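PDB 6L6J: Oxidored_FMN domain-containing protein from [Pseudomonas] geniculata N1, which acts as an amine oxidase on 6-hydroxypseudooxynicotine, probably using FMN and a [4Fe-4S] cluster for the oxidation. Local coordinates for residues A403-A408 against V443-G448; G424-R429 against I644-G649. All blocks are in the same frame, centred on the assembly; numbering follows the deposited sequence.

Contact 1. Residues A403-A408 against V443-G448; sequences AAHTLA and VDYRVG
Two helices of the Rossmann-like nucleotide-binding domain meet here through His405 on one side and Tyr445 and Arg446 on the other. Helix 398-410 is the connection between strands 390-394 and 413-417 of the parallel sheet, and helix 441-450 lies beside it; they come nearest at His405 and Arg446, whose CA atoms are 6.5 Å apart. The buried imidazole of His405 lies between them. With its CG anti to the backbone N (chi1 -170°), the ring reaches toward helix 441-450 and presents its CD2-NE2 side to the phenol. His405 NE2 lies 3.8 Å from Tyr445 OH, which sits at the edge of the imidazole, close to its plane, and 3.9 Å from Tyr445 CE2. The two rings are steeply inclined, their planes at 76° and their centroids 5.7 Å apart, and they meet by van der Waals contact. On the Arg446 side the touch is looser and aliphatic, CG standing 4.4 Å from His405 CD2. The guanidinium of Arg446 has its partners outside the pair: a salt bridge from NE to Glu402 on helix 398-410 and hydrogen bonds to the carbonyls of Gln364 and Val442. Replacing Tyr445 with an alanine would probably leave the CD2-NE2 side of His405 without its aromatic neighbour and let the imidazole turn more freely. Helix 398-410 packs on the sheet through Ala404, which touches Val414 and Ile416 of strand 413-417, and helix 441-450 lies against that helix, the one belonging to the first beta-alpha-beta crossover of a Rossmann fold.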
loop_
_atom_site.group_PDB
_atom_site.type_symbol
_atom_site.label_atom_id
_atom_site.label_comp_id
_atom_site.label_asym_id
_atom_site.label_seq_id
_atom_site.Cartn_x
_atom_site.Cartn_y
_atom_site.Cartn_z
ATOM N N ALA A 403 -17.804 -4.372 -10.922
ATOM C CA ALA A 403 -18.463 -5.351 -11.828
ATOM C C ALA A 403 -19.031 -4.631 -13.069
ATOM O O ALA A 403 -18.673 -5.027 -14.200
ATOM C CB ALA A 403 -19.543 -6.087 -11.080
ATOM N N ALA A 404 -19.874 -3.604 -12.847
ATOM C CA ALA A 404 -20.501 -2.760 -13.893
ATOM C C ALA A 404 -19.403 -2.206 -14.794
ATOM O O ALA A 404 -19.418 -2.512 -15.995
ATOM C CB ALA A 404 -21.311 -1.652 -13.282
ATOM N N HIS A 405 -18.445 -1.490 -14.213
ATOM C CA HIS A 405 -17.276 -0.952 -14.947
ATOM C C HIS A 405 -16.688 -2.053 -15.828
ATOM O O HIS A 405 -16.573 -1.813 -17.046
ATOM C CB HIS A 405 -16.254 -0.348 -13.989
ATOM C CG HIS A 405 -15.168 0.410 -14.671
ATOM N ND1 HIS A 405 -15.329 0.967 -15.909
ATOM C CD2 HIS A 405 -13.910 0.704 -14.283
ATOM C CE1 HIS A 405 -14.211 1.579 -16.266
ATOM N NE2 HIS A 405 -13.322 1.430 -15.279
ATOM N N THR A 406 -16.365 -3.215 -15.257
ATOM C CA THR A 406 -15.631 -4.311 -15.953
ATOM C C THR A 406 -16.472 -4.859 -17.114
ATOM O O THR A 406 -15.954 -4.921 -18.240
ATOM C CB THR A 406 -15.202 -5.420 -14.984
ATOM O OG1 THR A 406 -14.401 -4.841 -13.954
ATOM C CG2 THR A 406 -14.416 -6.514 -15.669
ATOM N N LEU A 407 -17.735 -5.195 -16.852
ATOM C CA LEU A 407 -18.689 -5.674 -17.892
ATOM C C LEU A 407 -18.861 -4.589 -18.971
ATOM O O LEU A 407 -18.724 -4.917 -20.167
ATOM C CB LEU A 407 -20.016 -6.036 -17.210
ATOM C CG LEU A 407 -19.936 -7.174 -16.192
ATOM C CD1 LEU A 407 -21.196 -7.237 -15.352
ATOM C CD2 LEU A 407 -19.683 -8.504 -16.883
ATOM N N ALA A 408 -19.117 -3.335 -18.571
ATOM C CA ALA A 408 -19.267 -2.181 -19.494
ATOM C C ALA A 408 -18.095 -2.163 -20.480
ATOM O O ALA A 408 -18.367 -2.037 -21.693
ATOM C CB ALA A 408 -19.369 -0.877 -18.743
ATOM N N VAL A 443 -14.921 5.338 -5.484
ATOM C CA VAL A 443 -16.283 5.618 -6.027
ATOM C C VAL A 443 -16.159 6.533 -7.242
ATOM O O VAL A 443 -16.678 6.159 -8.307
ATOM C CB VAL A 443 -17.231 6.234 -4.983
ATOM C CG1 VAL A 443 -18.625 6.441 -5.555
ATOM C CG2 VAL A 443 -17.313 5.407 -3.700
ATOM N N ASP A 444 -15.492 7.674 -7.096
ATOM C CA ASP A 444 -15.390 8.713 -8.167
ATOM C C ASP A 444 -14.806 8.101 -9.455
ATOM O O ASP A 444 -15.500 8.135 -10.489
ATOM C CB ASP A 444 -14.579 9.934 -7.716
ATOM C CG ASP A 444 -15.172 10.638 -6.508
ATOM O OD1 ASP A 444 -16.354 10.360 -6.178
ATOM O OD2 ASP A 444 -14.444 11.456 -5.899
ATOM N N TYR A 445 -13.598 7.542 -9.397
ATOM C CA TYR A 445 -12.958 6.849 -10.548
ATOM C C TYR A 445 -13.983 6.024 -11.352
ATOM O O TYR A 445 -14.025 6.121 -12.575
ATOM C CB TYR A 445 -11.825 5.911 -10.136
ATOM C CG TYR A 445 -11.295 5.156 -11.317
ATOM C CD1 TYR A 445 -10.644 5.828 -12.336
ATOM C CD2 TYR A 445 -11.522 3.792 -11.479
ATOM C CE1 TYR A 445 -10.185 5.158 -13.459
ATOM C CE2 TYR A 445 -11.071 3.105 -12.598
ATOM C CZ TYR A 445 -10.402 3.796 -13.590
ATOM O OH TYR A 445 -9.947 3.174 -14.701
ATOM N N ARG A 446 -14.802 5.229 -10.686
ATOM C CA ARG A 446 -15.690 4.252 -11.361
ATOM C C ARG A 446 -16.948 4.956 -11.879
ATOM O O ARG A 446 -17.370 4.648 -13.003
ATOM C CB ARG A 446 -16.004 3.087 -10.416
ATOM C CG ARG A 446 -14.835 2.127 -10.240
ATOM C CD ARG A 446 -14.975 1.137 -9.094
ATOM N NE ARG A 446 -13.794 0.293 -9.105
ATOM C CZ ARG A 446 -12.578 0.690 -8.741
ATOM N NH1 ARG A 446 -12.390 1.914 -8.279
ATOM N NH2 ARG A 446 -11.554 -0.140 -8.834
ATOM N N VAL A 447 -17.524 5.878 -11.109
ATOM C CA VAL A 447 -18.714 6.656 -11.565
ATOM C C VAL A 447 -18.327 7.436 -12.831
ATOM O O VAL A 447 -19.078 7.328 -13.836
ATOM C CB VAL A 447 -19.242 7.590 -10.472
ATOM C CG1 VAL A 447 -20.323 8.526 -11.006
ATOM C CG2 VAL A 447 -19.753 6.798 -9.278
ATOM N N GLY A 448 -17.208 8.167 -12.791
ATOM C CA GLY A 448 -16.768 9.056 -13.879
ATOM C C GLY A 448 -16.514 8.309 -15.176
ATOM O O GLY A 448 -16.781 8.867 -16.245
#

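Contact 2. Residues G424-R429 against I644-G649; sequences GGRLVR and IGDCLG. With ADP (adenosine-5'-diphosphate), chain D.
A salt bridge between Arg426 and Asp646 runs beside the diphosphate of bound ADP, joining the start of helix 426-430 to the loop that follows strand 641-643, the edge strand of the parallel sheet. Arg426 NH1 donates to Asp646 OD2 at 2.6 Å. The bond is bent, with an N-H...O angle of 137°; the oxygen is met on its syn side but well out of the carboxylate plane, and the guanidinium and carboxylate planes stand 54° apart instead of lying flush. The arginine reaches its partner by a bend at chi3 (-73°), its aliphatic part running alongside the diphosphate, CG near O1A and CD near O2B. Each residue also offers its backbone amide to the nucleotide. Arg426 N makes an almost straight hydrogen bond of 2.8 Å to ADP O1A, while Asp646 N binds ADP O3B at 2.9 Å, so one segment holds the alpha and the other the beta phosphate. Gly425 and Gly645, both at positive phi, bring the backbone close to O1A and O3B. Gly651 positions both ends of the bridge, its carbonyl taking a bond from Arg426 NH1 and its amide giving one to Asp646 OD1, and Glu430 pairs with Arg426 NE. The Gly-Asp pair recalls the Gly-Asp motif of the FAD sites of glutathione reductase-like flavoproteins; here the site holds ADP. Asp646 OD2 lies 2.6 Å from ADP O2B, so either the carboxyl or the phosphate probably carries a proton, and Arg426 beside them would probably offset the remaining negative charge.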
loop_
_atom_site.group_PDB
_atom_site.type_symbol
_atom_site.label_atom_id
_atom_site.label_comp_id
_atom_site.label_asym_id
_atom_site.label_seq_id
_atom_site.Cartn_x
_atom_site.Cartn_y
_atom_site.Cartn_z
ATOM N N GLY A 424 -21.722 4.801 -4.143
ATOM C CA GLY A 424 -20.587 4.486 -3.247
ATOM C C GLY A 424 -20.923 3.493 -2.139
ATOM O O GLY A 424 -20.011 3.112 -1.397
ATOM N N GLY A 425 -22.175 3.060 -2.017
ATOM C CA GLY A 425 -22.586 2.169 -0.918
ATOM C C GLY A 425 -21.934 2.596 0.386
ATOM O O GLY A 425 -22.100 3.766 0.770
ATOM N N ARG A 426 -21.168 1.694 1.007
ATOM C CA ARG A 426 -20.531 1.898 2.337
ATOM C C ARG A 426 -19.620 3.128 2.296
ATOM O O ARG A 426 -19.461 3.778 3.345
ATOM C CB ARG A 426 -19.749 0.663 2.761
ATOM C CG ARG A 426 -18.589 0.318 1.838
ATOM C CD ARG A 426 -18.004 -1.045 2.186
ATOM N NE ARG A 426 -17.249 -0.983 3.418
ATOM C CZ ARG A 426 -16.656 -2.007 3.995
ATOM N NH1 ARG A 426 -16.742 -3.214 3.457
ATOM N NH2 ARG A 426 -15.983 -1.822 5.122
ATOM N N LEU A 427 -19.085 3.471 1.129
ATOM C CA LEU A 427 -18.135 4.613 0.982
ATOM C C LEU A 427 -18.843 5.972 0.971
ATOM O O LEU A 427 -18.146 6.955 1.264
ATOM C CB LEU A 427 -17.283 4.441 -0.271
ATOM C CG LEU A 427 -16.185 3.384 -0.148
ATOM C CD1 LEU A 427 -15.443 3.244 -1.477
ATOM C CD2 LEU A 427 -15.233 3.730 0.993
ATOM N N VAL A 428 -20.147 6.045 0.682
ATOM C CA VAL A 428 -20.908 7.328 0.810
ATOM C C VAL A 428 -20.627 7.895 2.196
ATOM O O VAL A 428 -20.152 9.015 2.251
ATOM C CB VAL A 428 -22.424 7.180 0.573
ATOM C CG1 VAL A 428 -23.206 8.309 1.215
ATOM C CG2 VAL A 428 -22.765 7.090 -0.913
ATOM N N ARG A 429 -20.885 7.124 3.264
ATOM C CA ARG A 429 -20.772 7.589 4.681
ATOM C C ARG A 429 -19.342 7.429 5.206
ATOM O O ARG A 429 -18.906 8.295 5.957
ATOM C CB ARG A 429 -21.740 6.830 5.580
ATOM C CG ARG A 429 -23.196 7.214 5.375
ATOM C CD ARG A 429 -24.131 6.374 6.214
ATOM N NE ARG A 429 -23.906 4.947 6.005
ATOM C CZ ARG A 429 -24.225 3.987 6.879
ATOM N NH1 ARG A 429 -24.778 4.296 8.049
ATOM N NH2 ARG A 429 -23.963 2.723 6.600
ATOM N N ILE A 644 -21.699 -11.034 -4.783
ATOM C CA ILE A 644 -20.272 -10.585 -4.717
ATOM C C ILE A 644 -20.098 -9.502 -3.650
ATOM O O ILE A 644 -21.063 -8.778 -3.372
ATOM C CB ILE A 644 -19.791 -10.065 -6.072
ATOM C CG1 ILE A 644 -20.740 -9.007 -6.621
ATOM C CG2 ILE A 644 -19.585 -11.199 -7.055
ATOM C CD1 ILE A 644 -20.060 -8.015 -7.544
ATOM N N GLY A 645 -18.908 -9.429 -3.058
ATOM C CA GLY A 645 -18.537 -8.399 -2.076
ATOM C C GLY A 645 -19.051 -8.692 -0.679
ATOM O O GLY A 645 -19.154 -9.889 -0.307
ATOM N N ASP A 646 -19.343 -7.640 0.090
ATOM C CA ASP A 646 -19.672 -7.749 1.536
ATOM C C ASP A 646 -20.948 -8.581 1.694
ATOM O O ASP A 646 -21.112 -9.244 2.729
ATOM C CB ASP A 646 -19.814 -6.368 2.183
ATOM C CG ASP A 646 -18.532 -5.556 2.233
ATOM O OD1 ASP A 646 -17.444 -6.137 2.426
ATOM O OD2 ASP A 646 -18.640 -4.352 2.053
ATOM N N CYS A 647 -21.816 -8.553 0.688
ATOM C CA CYS A 647 -23.086 -9.325 0.664
ATOM C C CYS A 647 -22.754 -10.816 0.549
ATOM O O CYS A 647 -23.526 -11.619 1.120
ATOM C CB CYS A 647 -24.031 -8.744 -0.392
ATOM S SG CYS A 647 -24.584 -9.850 -1.713
ATOM N N LEU A 648 -21.641 -11.182 -0.103
ATOM C CA LEU A 648 -21.095 -12.580 -0.090
ATOM C C LEU A 648 -20.336 -12.795 1.216
ATOM O O LEU A 648 -20.687 -13.719 1.930
ATOM C CB LEU A 648 -20.179 -12.829 -1.291
ATOM C CG LEU A 648 -19.528 -14.216 -1.358
ATOM C CD1 LEU A 648 -20.574 -15.325 -1.445
ATOM C CD2 LEU A 648 -18.563 -14.316 -2.534
ATOM N N GLY A 649 -19.358 -11.929 1.520
ATOM C CA GLY A 649 -18.617 -11.960 2.797
ATOM C C GLY A 649 -17.966 -10.633 3.101
ATOM O O GLY A 649 -17.349 -10.054 2.188
HETATM P PB ADP D . -19.821 -3.689 -1.122
HETATM O O1B ADP D . -19.935 -2.981 -2.452
HETATM O O2B ADP D . -18.496 -3.432 -0.405
HETATM O O3B ADP D . -20.162 -5.155 -1.221
HETATM P PA ADP D . -21.673 -1.706 -0.014
HETATM O O1A ADP D . -20.650 -0.674 -0.353
HETATM O O2A ADP D . -22.282 -1.694 1.337
HETATM O O3A ADP D . -20.984 -3.129 -0.172
HETATM O "O5'" ADP D . -22.804 -1.740 -1.164
HETATM C "C5'" ADP D . -24.185 -2.066 -0.883
HETATM C "C4'" ADP D . -25.087 -1.061 -1.557
HETATM O "O4'" ADP D . -26.240 -1.764 -2.096
HETATM C "C3'" ADP D . -25.670 0.026 -0.636
HETATM O "O3'" ADP D . -25.852 1.276 -1.290
HETATM C "C2'" ADP D . -27.019 -0.597 -0.259
HETATM O "O2'" ADP D . -27.968 0.291 0.297
HETATM C "C1'" ADP D . -27.408 -1.124 -1.636
HETATM N N9 ADP D . -28.544 -2.045 -1.635
HETATM C C8 ADP D . -28.860 -3.006 -0.701
HETATM N N7 ADP D . -29.964 -3.652 -0.979
HETATM C C5 ADP D . -30.421 -3.068 -2.159
HETATM C C6 ADP D . -31.551 -3.304 -2.976
HETATM N N6 ADP D . -32.460 -4.237 -2.732
HETATM N N1 ADP D . -31.699 -2.544 -4.091
HETATM C C2 ADP D . -30.773 -1.615 -4.352
HETATM N N3 ADP D . -29.675 -1.312 -3.665
HETATM C C4 ADP D . -29.551 -2.078 -2.571
#

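From the N terminus, the chain completes the FMN-binding barrel before entering the Rossmann-like domain, where 403-408 comes first. It then passes 424-429 and reaches 443-448, closing contact 1 as a short loop of 34 residues. Contact 2 closes only after a much longer excursion of 214 residues, through the mixed sheet of the second alpha/beta domain and back to 644-649. Because 424-429 lies between the halves of contact 1 and 644-649 beyond them, the two contacts cross. They also touch: Val443 packs on Gly424 and Leu427. Contact 1 ties helix 398-410 to helix 441-450; contact 2, with Ala403 on Ile644, joins that region to the returning C-terminal part at the ADP site.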